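Local structure of ferric iron-binding protein HitA (Pseudomonas aeruginosa PAO1, 6IWF) at residues V3-A13 against I29-D38; W96-R104 against I257-M266. The protein binds ferric iron and probably delivers it for uptake as a periplasmic solute-binding protein, with a part in gallium internalization as well. All blocks are in the same frame, centred on the assembly; numbering follows the deposited sequence.

Interaction 1 of 2, residues V3-A13 against I29-D38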
loop_
_atom_site.group_PDB
_atom_site.type_symbol
_atom_site.label_atom_id
_atom_site.label_comp_id
_atom_site.label_asym_id
_atom_site.label_seq_id
_atom_site.Cartn_x
_atom_site.Cartn_y
_atom_site.Cartn_z
ATOM N N VAL A 3 -21.229 21.250 8.304
ATOM C CA VAL A 3 -20.985 20.132 7.400
ATOM C C VAL A 3 -20.193 19.046 8.119
ATOM O O VAL A 3 -19.260 19.327 8.888
ATOM C CB VAL A 3 -20.246 20.608 6.135
ATOM C CG1 VAL A 3 -19.795 19.421 5.285
ATOM C CG2 VAL A 3 -21.138 21.505 5.309
ATOM N N THR A 4 -20.574 17.794 7.879
ATOM C CA THR A 4 -19.796 16.635 8.296
ATOM C C THR A 4 -19.412 15.851 7.046
ATOM O O THR A 4 -20.290 15.387 6.312
ATOM C CB THR A 4 -20.601 15.766 9.266
ATOM O OG1 THR A 4 -20.806 16.486 10.489
ATOM C CG2 THR A 4 -19.867 14.454 9.565
ATOM N N LEU A 5 -18.109 15.757 6.777
ATOM C CA LEU A 5 -17.616 14.895 5.705
ATOM C C LEU A 5 -17.587 13.450 6.187
ATOM O O LEU A 5 -17.294 13.178 7.355
ATOM C CB LEU A 5 -16.211 15.312 5.269
ATOM C CG LEU A 5 -16.020 16.601 4.470
ATOM C CD1 LEU A 5 -14.549 16.807 4.089
ATOM C CD2 LEU A 5 -16.899 16.606 3.227
ATOM N N THR A 6 -17.890 12.524 5.283
ATOM C CA THR A 6 -17.766 11.096 5.553
ATOM C C THR A 6 -16.532 10.585 4.819
ATOM O O THR A 6 -16.430 10.748 3.600
ATOM C CB THR A 6 -19.012 10.331 5.111
ATOM O OG1 THR A 6 -20.168 10.843 5.798
ATOM C CG2 THR A 6 -18.860 8.850 5.430
ATOM N N LEU A 7 -15.585 10.021 5.571
ATOM C CA LEU A 7 -14.364 9.444 5.030
ATOM C C LEU A 7 -14.485 7.930 5.082
ATOM O O LEU A 7 -14.625 7.359 6.167
ATOM C CB LEU A 7 -13.135 9.898 5.822
ATOM C CG LEU A 7 -11.811 9.205 5.466
ATOM C CD1 LEU A 7 -11.436 9.561 4.023
ATOM C CD2 LEU A 7 -10.688 9.590 6.443
ATOM N N TYR A 8 -14.433 7.289 3.920
ATOM C CA TYR A 8 -14.293 5.837 3.836
ATOM C C TYR A 8 -12.803 5.530 3.891
ATOM O O TYR A 8 -12.071 5.843 2.946
ATOM C CB TYR A 8 -14.915 5.297 2.546
ATOM C CG TYR A 8 -16.417 5.079 2.612
ATOM C CD1 TYR A 8 -17.204 5.767 3.532
ATOM C CD2 TYR A 8 -17.045 4.188 1.751
ATOM C CE1 TYR A 8 -18.571 5.572 3.588
ATOM C CE2 TYR A 8 -18.422 3.988 1.805
ATOM C CZ TYR A 8 -19.173 4.688 2.721
ATOM O OH TYR A 8 -20.534 4.502 2.784
ATOM N N ASN A 9 -12.343 4.922 4.997
ATOM C CA ASN A 9 -10.911 4.765 5.250
ATOM C C ASN A 9 -10.508 3.300 5.146
ATOM O O ASN A 9 -10.747 2.511 6.071
ATOM C CB ASN A 9 -10.499 5.318 6.615
ATOM C CG ASN A 9 -9.028 5.090 6.884
ATOM O OD1 ASN A 9 -8.222 5.120 5.957
ATOM N ND2 ASN A 9 -8.669 4.815 8.144
ATOM N N GLY A 10 -9.866 2.962 4.026
ATOM C CA GLY A 10 -9.191 1.694 3.830
ATOM C C GLY A 10 -7.750 1.665 4.287
ATOM O O GLY A 10 -7.154 0.585 4.352
ATOM N N GLN A 11 -7.166 2.822 4.593
ATOM C CA GLN A 11 -5.841 2.863 5.195
ATOM C C GLN A 11 -5.935 2.473 6.668
ATOM O O GLN A 11 -7.014 2.233 7.205
ATOM C CB GLN A 11 -5.210 4.247 5.058
ATOM C CG GLN A 11 -4.049 4.326 4.085
ATOM C CD GLN A 11 -2.782 3.668 4.612
ATOM O OE1 GLN A 11 -2.821 2.839 5.523
ATOM N NE2 GLN A 11 -1.656 4.034 4.036
ATOM N N HIS A 12 -4.785 2.419 7.328
ATOM C CA HIS A 12 -4.744 1.994 8.724
ATOM C C HIS A 12 -5.597 2.913 9.594
ATOM O O HIS A 12 -5.737 4.110 9.325
ATOM C CB HIS A 12 -3.294 1.964 9.205
ATOM C CG HIS A 12 -2.540 0.757 8.735
ATOM N ND1 HIS A 12 -3.168 -0.419 8.384
ATOM C CD2 HIS A 12 -1.215 0.542 8.556
ATOM C CE1 HIS A 12 -2.262 -1.309 8.014
ATOM N NE2 HIS A 12 -1.070 -0.750 8.104
ATOM N N ALA A 13 -6.192 2.327 10.639
ATOM C CA ALA A 13 -7.176 3.040 11.456
ATOM C C ALA A 13 -6.602 4.327 12.039
ATOM O O ALA A 13 -7.219 5.396 11.935
ATOM C CB ALA A 13 -7.679 2.125 12.570
ATOM N N ILE A 29 -14.516 21.606 10.112
ATOM C CA ILE A 29 -15.375 20.637 9.437
ATOM C C ILE A 29 -15.227 19.289 10.132
ATOM O O ILE A 29 -14.116 18.765 10.263
ATOM C CB ILE A 29 -15.025 20.534 7.944
ATOM C CG1 ILE A 29 -15.236 21.877 7.247
ATOM C CG2 ILE A 29 -15.892 19.489 7.269
ATOM C CD1 ILE A 29 -14.764 21.901 5.803
ATOM N N GLN A 30 -16.346 18.732 10.591
ATOM C CA GLN A 30 -16.310 17.433 11.245
ATOM C C GLN A 30 -16.083 16.345 10.204
ATOM O O GLN A 30 -16.595 16.425 9.086
ATOM C CB GLN A 30 -17.614 17.166 11.996
ATOM C CG GLN A 30 -18.196 18.376 12.705
ATOM C CD GLN A 30 -17.598 18.579 14.080
ATOM O OE1 GLN A 30 -16.675 17.867 14.481
ATOM N NE2 GLN A 30 -18.122 19.554 14.816
ATOM N N VAL A 31 -15.317 15.326 10.576
ATOM C CA VAL A 31 -15.020 14.200 9.693
ATOM C C VAL A 31 -15.458 12.923 10.396
ATOM O O VAL A 31 -14.888 12.551 11.429
ATOM C CB VAL A 31 -13.534 14.129 9.322
ATOM C CG1 VAL A 31 -13.275 12.893 8.476
ATOM C CG2 VAL A 31 -13.096 15.389 8.589
ATOM N N LYS A 32 -16.458 12.250 9.830
ATOM C CA LYS A 32 -16.907 10.941 10.287
ATOM C C LYS A 32 -16.184 9.874 9.471
ATOM O O LYS A 32 -16.008 10.041 8.263
ATOM C CB LYS A 32 -18.422 10.824 10.106
ATOM C CG LYS A 32 -19.039 9.527 10.571
ATOM C CD LYS A 32 -20.485 9.426 10.090
ATOM C CE LYS A 32 -21.206 8.252 10.745
ATOM N NZ LYS A 32 -20.332 7.042 10.830
ATOM N N ILE A 33 -15.752 8.789 10.124
ATOM C CA ILE A 33 -14.914 7.774 9.473
ATOM C C ILE A 33 -15.644 6.437 9.440
ATOM O O ILE A 33 -16.004 5.887 10.489
ATOM C CB ILE A 33 -13.547 7.608 10.154
ATOM C CG1 ILE A 33 -12.789 8.934 10.167
ATOM C CG2 ILE A 33 -12.722 6.514 9.434
ATOM C CD1 ILE A 33 -11.396 8.828 10.744
ATOM N N ARG A 34 -15.820 5.901 8.234
ATOM C CA ARG A 34 -16.293 4.538 8.020
ATOM C C ARG A 34 -15.067 3.677 7.732
ATOM O O ARG A 34 -14.415 3.837 6.696
ATOM C CB ARG A 34 -17.301 4.492 6.875
ATOM C CG ARG A 34 -18.226 3.278 6.895
ATOM C CD ARG A 34 -17.627 2.113 6.138
ATOM N NE ARG A 34 -18.622 1.087 5.829
ATOM C CZ ARG A 34 -18.880 0.043 6.612
ATOM N NH1 ARG A 34 -19.802 -0.847 6.256
ATOM N NH2 ARG A 34 -18.219 -0.111 7.752
ATOM N N LYS A 35 -14.730 2.790 8.663
ATOM C CA LYS A 35 -13.538 1.970 8.539
ATOM C C LYS A 35 -13.862 0.673 7.813
ATOM O O LYS A 35 -14.893 0.047 8.070
ATOM C CB LYS A 35 -12.959 1.663 9.921
ATOM C CG LYS A 35 -11.667 0.894 9.868
ATOM C CD LYS A 35 -10.512 1.769 9.395
ATOM C CE LYS A 35 -9.260 0.945 9.168
ATOM N NZ LYS A 35 -9.198 0.366 7.790
ATOM N N GLY A 36 -12.986 0.283 6.895
ATOM C CA GLY A 36 -13.170 -0.976 6.193
ATOM C C GLY A 36 -11.919 -1.330 5.423
ATOM O O GLY A 36 -10.937 -0.584 5.406
ATOM N N GLY A 37 -11.951 -2.505 4.797
ATOM C CA GLY A 37 -10.907 -2.847 3.856
ATOM C C GLY A 37 -11.143 -2.165 2.519
ATOM O O GLY A 37 -12.276 -1.858 2.152
ATOM N N ASP A 38 -10.040 -1.916 1.805
ATOM C CA ASP A 38 -10.061 -1.324 0.465
ATOM C C ASP A 38 -11.182 -1.879 -0.407
ATOM O O ASP A 38 -12.066 -1.144 -0.863
ATOM C CB ASP A 38 -8.718 -1.584 -0.231
ATOM C CG ASP A 38 -7.626 -0.599 0.171
ATOM O OD1 ASP A 38 -7.865 0.274 1.045
ATOM O OD2 ASP A 38 -6.511 -0.727 -0.395
HETATM O O HOH W 1 -7.363 -2.110 3.148
#

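Interaction 2 of 2, residues W96-R104 against I257-M266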
loop_
_atom_site.group_PDB
_atom_site.type_symbol
_atom_site.label_atom_id
_atom_site.label_comp_id
_atom_site.label_asym_id
_atom_site.label_seq_id
_atom_site.Cartn_x
_atom_site.Cartn_y
_atom_site.Cartn_z
ATOM N N TRP A 96 -8.000 10.486 -9.013
ATOM C CA TRP A 96 -7.514 10.051 -7.714
ATOM C C TRP A 96 -6.061 10.476 -7.639
ATOM O O TRP A 96 -5.446 10.797 -8.656
ATOM C CB TRP A 96 -7.699 8.541 -7.492
ATOM C CG TRP A 96 -6.964 7.655 -8.437
ATOM C CD1 TRP A 96 -7.454 7.090 -9.577
ATOM C CD2 TRP A 96 -5.605 7.206 -8.315
ATOM N NE1 TRP A 96 -6.481 6.325 -10.181
ATOM C CE2 TRP A 96 -5.339 6.377 -9.427
ATOM C CE3 TRP A 96 -4.587 7.438 -7.384
ATOM C CZ2 TRP A 96 -4.086 5.777 -9.639
ATOM C CZ3 TRP A 96 -3.341 6.836 -7.590
ATOM C CH2 TRP A 96 -3.109 6.014 -8.706
ATOM N N ILE A 97 -5.517 10.501 -6.430
ATOM C CA ILE A 97 -4.180 11.050 -6.239
ATOM C C ILE A 97 -3.446 10.250 -5.177
ATOM O O ILE A 97 -4.027 9.855 -4.162
ATOM C CB ILE A 97 -4.230 12.551 -5.875
ATOM C CG1 ILE A 97 -2.846 13.172 -6.027
ATOM C CG2 ILE A 97 -4.836 12.778 -4.488
ATOM C CD1 ILE A 97 -2.903 14.700 -6.201
ATOM N N GLY A 98 -2.164 10.004 -5.426
ATOM C CA GLY A 98 -1.353 9.288 -4.455
ATOM C C GLY A 98 -1.062 10.160 -3.248
ATOM O O GLY A 98 -0.901 11.378 -3.360
ATOM N N ILE A 99 -1.027 9.527 -2.077
ATOM C CA ILE A 99 -0.812 10.207 -0.804
ATOM C C ILE A 99 0.525 9.821 -0.192
ATOM O O ILE A 99 1.296 10.687 0.223
ATOM C CB ILE A 99 -1.967 9.927 0.181
ATOM C CG1 ILE A 99 -3.321 10.301 -0.433
ATOM C CG2 ILE A 99 -1.739 10.668 1.481
ATOM C CD1 ILE A 99 -3.407 11.747 -0.907
ATOM N N THR A 100 0.800 8.518 -0.094
ATOM C CA THR A 100 2.101 8.023 0.336
ATOM C C THR A 100 2.501 6.867 -0.562
ATOM O O THR A 100 1.672 6.283 -1.258
ATOM C CB THR A 100 2.118 7.525 1.788
ATOM O OG1 THR A 100 1.280 6.368 1.904
ATOM C CG2 THR A 100 1.662 8.621 2.776
ATOM N N ALA A 101 3.792 6.544 -0.542
ATOM C CA ALA A 101 4.313 5.363 -1.217
ATOM C C ALA A 101 5.027 4.484 -0.199
ATOM O O ALA A 101 5.524 4.961 0.819
ATOM C CB ALA A 101 5.291 5.722 -2.358
ATOM N N ARG A 102 5.053 3.184 -0.469
ATOM C CA ARG A 102 5.739 2.230 0.392
ATOM C C ARG A 102 6.507 1.267 -0.496
ATOM O O ARG A 102 6.298 1.221 -1.712
ATOM C CB ARG A 102 4.755 1.427 1.228
ATOM C CG ARG A 102 4.057 0.475 0.300
ATOM C CD ARG A 102 2.649 0.244 0.604
ATOM N NE ARG A 102 1.868 1.464 0.704
ATOM C CZ ARG A 102 0.662 1.464 1.249
ATOM N NH1 ARG A 102 -0.034 2.574 1.341
ATOM N NH2 ARG A 102 0.165 0.319 1.712
ATOM N N THR A 103 7.346 0.432 0.116
ATOM C CA THR A 103 8.138 -0.509 -0.667
ATOM C C THR A 103 8.088 -1.901 -0.059
ATOM O O THR A 103 8.067 -2.060 1.167
ATOM C CB THR A 103 9.618 -0.031 -0.802
ATOM O OG1 THR A 103 10.348 -0.938 -1.646
ATOM C CG2 THR A 103 10.324 0.083 0.550
ATOM N N ARG A 104 8.080 -2.911 -0.923
ATOM C CA ARG A 104 8.240 -4.278 -0.455
ATOM C C ARG A 104 9.671 -4.496 0.015
ATOM O O ARG A 104 10.621 -3.916 -0.524
ATOM C CB ARG A 104 7.893 -5.277 -1.567
ATOM C CG ARG A 104 6.494 -5.073 -2.157
ATOM C CD ARG A 104 5.443 -5.586 -1.236
ATOM N NE ARG A 104 5.501 -7.039 -1.064
ATOM C CZ ARG A 104 4.698 -7.679 -0.222
ATOM N NH1 ARG A 104 3.810 -6.980 0.480
ATOM N NH2 ARG A 104 4.767 -8.990 -0.083
ATOM N N ILE A 257 -0.130 12.267 8.505
ATOM C CA ILE A 257 -0.201 10.908 7.979
ATOM C C ILE A 257 1.084 10.149 8.288
ATOM O O ILE A 257 1.050 9.009 8.770
ATOM C CB ILE A 257 -0.498 10.946 6.469
ATOM C CG1 ILE A 257 -1.945 11.414 6.231
ATOM C CG2 ILE A 257 -0.257 9.594 5.827
ATOM C CD1 ILE A 257 -2.218 11.834 4.801
ATOM N N LEU A 258 2.236 10.780 8.038
ATOM C CA LEU A 258 3.521 10.119 8.245
ATOM C C LEU A 258 3.818 9.871 9.719
ATOM O O LEU A 258 4.627 8.991 10.035
ATOM C CB LEU A 258 4.632 10.942 7.596
ATOM C CG LEU A 258 4.482 10.940 6.066
ATOM C CD1 LEU A 258 5.554 11.797 5.396
ATOM C CD2 LEU A 258 4.502 9.510 5.542
ATOM N N SER A 259 3.152 10.588 10.630
ATOM C CA SER A 259 3.330 10.321 12.052
ATOM C C SER A 259 2.787 8.954 12.457
ATOM O O SER A 259 3.165 8.439 13.518
ATOM C CB SER A 259 2.660 11.427 12.881
ATOM O OG SER A 259 1.240 11.387 12.749
ATOM N N GLN A 260 1.914 8.353 11.638
ATOM C CA GLN A 260 1.325 7.057 11.940
ATOM C C GLN A 260 1.845 5.909 11.081
ATOM O O GLN A 260 1.652 4.746 11.453
ATOM C CB GLN A 260 -0.197 7.128 11.790
ATOM C CG GLN A 260 -0.831 8.157 12.702
ATOM C CD GLN A 260 -0.532 7.883 14.162
ATOM O OE1 GLN A 260 -0.598 6.737 14.620
ATOM N NE2 GLN A 260 -0.189 8.930 14.900
ATOM N N SER A 261 2.467 6.190 9.942
ATOM C CA SER A 261 3.028 5.093 9.166
ATOM C C SER A 261 4.291 5.565 8.473
ATOM O O SER A 261 4.314 6.646 7.877
ATOM C CB SER A 261 2.029 4.545 8.147
ATOM O OG SER A 261 2.506 3.309 7.622
ATOM N N ALA A 262 5.338 4.745 8.573
ATOM C CA ALA A 262 6.657 5.066 8.041
ATOM C C ALA A 262 6.641 4.797 6.539
ATOM O O ALA A 262 7.039 3.739 6.051
ATOM C CB ALA A 262 7.730 4.257 8.757
ATOM N N GLU A 263 6.149 5.782 5.795
ATOM C CA GLU A 263 5.999 5.681 4.353
ATOM C C GLU A 263 6.647 6.902 3.716
ATOM O O GLU A 263 7.169 7.786 4.403
ATOM C CB GLU A 263 4.521 5.541 3.966
ATOM C CG GLU A 263 3.902 4.287 4.595
ATOM C CD GLU A 263 2.542 3.910 4.035
ATOM O OE1 GLU A 263 1.669 3.511 4.838
ATOM O OE2 GLU A 263 2.351 3.978 2.806
ATOM N N TYR A 264 6.621 6.937 2.397
ATOM C CA TYR A 264 7.253 8.046 1.680
ATOM C C TYR A 264 6.206 9.047 1.225
ATOM O O TYR A 264 5.215 8.664 0.579
ATOM C CB TYR A 264 8.021 7.524 0.475
ATOM C CG TYR A 264 9.133 6.576 0.831
ATOM C CD1 TYR A 264 10.415 7.054 1.094
ATOM C CD2 TYR A 264 8.914 5.210 0.897
ATOM C CE1 TYR A 264 11.446 6.178 1.423
ATOM C CE2 TYR A 264 9.942 4.332 1.216
ATOM C CZ TYR A 264 11.202 4.828 1.485
ATOM O OH TYR A 264 12.220 3.955 1.810
ATOM N N PRO A 265 6.377 10.334 1.507
ATOM C CA PRO A 265 5.351 11.310 1.120
ATOM C C PRO A 265 5.281 11.499 -0.389
ATOM O O PRO A 265 6.290 11.430 -1.100
ATOM C CB PRO A 265 5.808 12.600 1.817
ATOM C CG PRO A 265 7.282 12.426 1.993
ATOM C CD PRO A 265 7.506 10.947 2.224
ATOM N N MET A 266 4.064 11.754 -0.883
ATOM C CA MET A 266 3.883 11.991 -2.308
ATOM C C MET A 266 3.869 13.471 -2.668
ATOM O O MET A 266 4.015 13.794 -3.848
ATOM C CB MET A 266 2.599 11.325 -2.816
ATOM C CG MET A 266 2.654 9.780 -2.776
ATOM S SD MET A 266 3.629 9.039 -4.101
ATOM C CE MET A 266 5.316 9.109 -3.490
#

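Interaction 1 of 2, residues V3-A13 against I29-D38
Lys35 reaches across the end of strand 4-9 to the loop that follows it and grips that loop. Its NZ donates to Gln11 O at 2.9 Å and to Asn9 O at 3.2 Å. The chain gets there by bends at chi2 and chi4. Its CE also lies against Ala13 CB, 3.9 Å away. Asn9 O takes a second bond, from Gly36 N at 3.3 Å, and the two donors arrive from opposite faces of its carbonyl plane. Strands 4-9 and 30-35 run parallel, joined by helix 13-27 in a beta-alpha-beta unit. In the middle of the ladder Leu7 N donates to Lys32 O at 2.7 Å, nearly straight at 176°. Arg34 lies across Tyr8 on one sheet face. Its CB is 3.6 Å from Tyr8 CD1 and its CD sits over one face of the ring, with the guanidinium turned 80° from the ring plane. Arg34 NE bonds to Gln44 and Tyr8 OH to Glu48, both in helix 38-48. Leu7 faces the other way, where its CB meets Val31 CG1 at 4.0 Å and helix 13-27 packs on Val31 and Ile33. His12, an iron ligand, directly precedes that helix.

Interaction 2 of 2, residues W96-R104 against I257-M266
Strand 97-108 and the short strand 264-265 run antiparallel, with Ala101 and Tyr264 a hydrogen-bonded pair and Thr100 and Pro265 a non-hydrogen-bonded one. Ala101 and Tyr264 exchange two backbone bonds; Tyr264 N to Ala101 O is 2.8 Å at 172°. Glu263 reaches over strand 97-108 with an extended chain. Its OE2 accepts from Thr100 OG1 at 2.8 Å, met from well above the carboxylate plane. The same oxygen makes a salt bridge to Arg102 NH1 at 3.1 Å. It lies over one face of the guanidinium, with the two planes 82° apart. Ser261 OG donates to Glu263 OE1 at 2.9 Å, on the anti lone pair, and helps hold the carboxylate in place. The methyl of Thr100 turns to the helix end, where CG2 touches Ile257 CG2 at 3.7 Å. On the other face, Met266 bends at chi2 and chi3 to lay CE 3.6 Å from Ala101 CB. Arg102 packs on Tyr196, an iron ligand, and forms long, weak ion pairs with Glu60, another ligand, and Glu61. The buried Glu263-Arg102 pair probably belongs to the second shell of the iron site, which holds no metal in this model, in this periplasmic binding protein fold.

Both segments of interaction 1 come before those of interaction 2 along the chain, so the two are in series. Their centres lie about 17 Å apart in the same mixed sheet. Strand 4-9 is linked to strand 97-108 through strands 56-59 and 224-231. Interaction 1 sits nearer the outside of the chain, and interaction 2 is buried close to its centre. They meet at Gln11, whose NE2 is 3.5 Å from Glu263 OE1, a weak hydrogen bond, and also packs near Arg102 NH1. Helix 13-27 is shared too, since Ile257 packs on its Thr15. Both contacts border the iron site: 3-13 supplies His12, and Arg102 lies beside Glu60 and Tyr196.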